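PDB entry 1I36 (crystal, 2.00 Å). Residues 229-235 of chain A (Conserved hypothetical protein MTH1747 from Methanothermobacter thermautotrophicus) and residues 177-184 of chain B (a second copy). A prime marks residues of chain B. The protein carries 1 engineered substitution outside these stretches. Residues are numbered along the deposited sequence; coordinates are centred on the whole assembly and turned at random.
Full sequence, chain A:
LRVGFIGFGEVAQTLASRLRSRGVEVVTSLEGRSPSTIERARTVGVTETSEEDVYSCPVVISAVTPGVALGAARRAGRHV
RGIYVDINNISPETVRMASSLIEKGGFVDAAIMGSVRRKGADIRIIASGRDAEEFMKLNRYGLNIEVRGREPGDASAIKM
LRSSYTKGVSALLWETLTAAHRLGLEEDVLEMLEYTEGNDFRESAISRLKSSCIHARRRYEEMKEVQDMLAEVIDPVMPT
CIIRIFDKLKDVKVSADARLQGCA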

# COMPACT_ATOMS: atom_id res chain seq x y z
N MET A 229 -7.77 12.48 13.40
CA MET A 229 -6.56 13.25 13.17
C MET A 229 -6.48 13.76 11.74
O MET A 229 -6.21 14.95 11.51
CB MET A 229 -5.31 12.46 13.58
CG MET A 229 -5.25 12.17 15.13
SD MET A 229 -3.74 11.34 15.75
CE MET A 229 -4.25 10.81 17.48
N LEU A 230 -6.77 12.90 10.76
CA LEU A 230 -6.77 13.32 9.37
C LEU A 230 -7.80 14.42 9.13
O LEU A 230 -7.58 15.30 8.31
CB LEU A 230 -7.09 12.14 8.45
CG LEU A 230 -5.95 11.26 7.97
CD1 LEU A 230 -6.56 10.18 7.05
CD2 LEU A 230 -4.91 12.14 7.21
N ALA A 231 -8.92 14.36 9.85
CA ALA A 231 -9.99 15.37 9.72
C ALA A 231 -9.60 16.80 10.14
O ALA A 231 -10.27 17.76 9.77
CB ALA A 231 -11.24 14.92 10.49
N GLU A 232 -8.54 16.93 10.93
CA GLU A 232 -8.07 18.24 11.37
C GLU A 232 -7.38 18.92 10.19
O GLU A 232 -7.26 20.14 10.15
CB GLU A 232 -7.05 18.08 12.52
CG GLU A 232 -7.68 17.50 13.80
CD GLU A 232 -6.71 17.30 14.97
OE1 GLU A 232 -5.47 17.31 14.78
OE2 GLU A 232 -7.22 17.13 16.11
N VAL A 233 -6.94 18.13 9.20
CA VAL A 233 -6.23 18.70 8.06
C VAL A 233 -6.94 18.63 6.70
O VAL A 233 -6.83 19.56 5.89
CB VAL A 233 -4.76 18.13 8.01
CG1 VAL A 233 -4.77 16.66 8.14
CG2 VAL A 233 -4.05 18.52 6.76
N ILE A 234 -7.65 17.53 6.42
CA ILE A 234 -8.36 17.38 5.14
C ILE A 234 -9.76 16.77 5.38
O ILE A 234 -10.18 16.62 6.52
CB ILE A 234 -7.59 16.39 4.18
CG1 ILE A 234 -7.48 15.01 4.82
CG2 ILE A 234 -6.18 16.88 3.93
CD1 ILE A 234 -7.00 13.87 3.86
N ASP A 235 -10.49 16.47 4.30
CA ASP A 235 -11.80 15.79 4.40
C ASP A 235 -11.43 14.38 3.91
O ASP A 235 -11.45 14.10 2.71
CB ASP A 235 -12.83 16.44 3.46
CG ASP A 235 -13.22 17.86 3.92
OD1 ASP A 235 -13.08 18.16 5.12
OD2 ASP A 235 -13.67 18.67 3.08
N LEU B 177 -0.38 11.70 1.35
CA LEU B 177 0.51 12.79 0.97
C LEU B 177 -0.15 14.15 0.80
O LEU B 177 0.55 15.18 0.91
CB LEU B 177 1.36 12.41 -0.24
CG LEU B 177 2.30 11.25 0.05
CD1 LEU B 177 3.07 10.85 -1.21
CD2 LEU B 177 3.27 11.65 1.16
N THR B 178 -1.45 14.20 0.51
CA THR B 178 -2.09 15.50 0.38
C THR B 178 -2.22 16.10 1.77
O THR B 178 -2.11 17.31 1.94
CB THR B 178 -3.48 15.47 -0.35
OG1 THR B 178 -4.43 14.67 0.39
CG2 THR B 178 -3.33 14.89 -1.71
N ALA B 179 -2.47 15.25 2.77
CA ALA B 179 -2.56 15.74 4.15
C ALA B 179 -1.16 16.18 4.59
O ALA B 179 -0.99 17.26 5.16
CB ALA B 179 -3.12 14.64 5.08
N ALA B 180 -0.14 15.38 4.27
CA ALA B 180 1.23 15.70 4.63
C ALA B 180 1.62 17.02 3.97
O ALA B 180 2.27 17.86 4.60
CB ALA B 180 2.16 14.60 4.16
N HIS B 181 1.18 17.21 2.72
CA HIS B 181 1.51 18.43 1.97
C HIS B 181 0.91 19.70 2.61
O HIS B 181 1.57 20.73 2.67
CB HIS B 181 1.08 18.31 0.50
CG HIS B 181 1.53 19.45 -0.35
ND1 HIS B 181 0.67 20.43 -0.81
CD2 HIS B 181 2.77 19.80 -0.81
CE1 HIS B 181 1.35 21.32 -1.51
NE2 HIS B 181 2.62 20.96 -1.53
N ARG B 182 -0.32 19.63 3.09
CA ARG B 182 -0.91 20.78 3.77
C ARG B 182 -0.09 21.26 4.96
O ARG B 182 -0.13 22.44 5.29
CB ARG B 182 -2.35 20.50 4.16
CG ARG B 182 -3.23 20.65 2.96
CD ARG B 182 -4.65 20.37 3.23
NE ARG B 182 -5.41 20.32 1.98
CZ ARG B 182 -6.74 20.24 1.93
NH1 ARG B 182 -7.44 20.21 3.06
NH2 ARG B 182 -7.35 20.15 0.76
N LEU B 183 0.72 20.38 5.54
CA LEU B 183 1.56 20.71 6.67
C LEU B 183 3.02 20.89 6.26
O LEU B 183 3.88 21.12 7.12
CB LEU B 183 1.49 19.60 7.73
CG LEU B 183 0.09 19.28 8.29
CD1 LEU B 183 0.14 18.09 9.26
CD2 LEU B 183 -0.47 20.51 8.96
N GLY B 184 3.31 20.72 4.97
CA GLY B 184 4.68 20.80 4.48
C GLY B 184 5.54 19.61 4.90
O GLY B 184 6.77 19.71 4.93

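At the centre of the contact lies the smallest side chain in it, the methyl group of Ala179′, which points from its helix toward chain A and meets three larger aliphatic residues. Leu230 CD2 approaches Ala179′ CB to 3.7 Å, Val233 CG1 lies 4.0 Å from Ala179′ CB, and Ile234 CG2 also lies 4.0 Å from Ala179′ CB. Because alanine projects so little, the chain A backbone can come close: the CA atoms of Ile234 and Ala179′ are 6.1 Å apart, and Ile234 CG2 reaches Ala179′ CA itself at 3.8 Å.

The three aliphatic residues converge from different backbone settings. Leu230 belongs to a helix, and its CA-to-CB bond runs sideways to the other stretch; its length brings CD2 in to the alanine. Val233 and Ile234 instead point toward chain B, both with chi1 in the p well. The chain turns compactly here, with Val233 N and Ile234 N both hydrogen-bonded to Leu230 O, at 3.0 Å and 2.9 Å. Branching at CB gives each of these two residues a broad apolar surface close to the backbone, and they supply most of the area that chain A buries in this contact. Val233 CG2 extends the apolar patch to Leu183′ CG at 4.5 Å, a looser contact.

One turn along from Ala179′, Arg182′ forms the polar edge. Its CA-to-CB bond points toward chain A, and the aliphatic base of the side chain packs on valine, with Arg182′ CB 3.7 Å from Val233 CG2. The chain then extends, with chi2 and chi3 both t, so that Arg182′ NH1 donates a hydrogen bond to Val233 O at 3.0 Å. This oxygen lies near the guanidinium plane, where the N-H bonds point, while Ile234 CG2 covers one face, 3.7 Å from Arg182′ NH1. Arginine thus combines apolar packing with a hydrogen bond to a backbone carbonyl, while its NH2 is satisfied elsewhere in the structure.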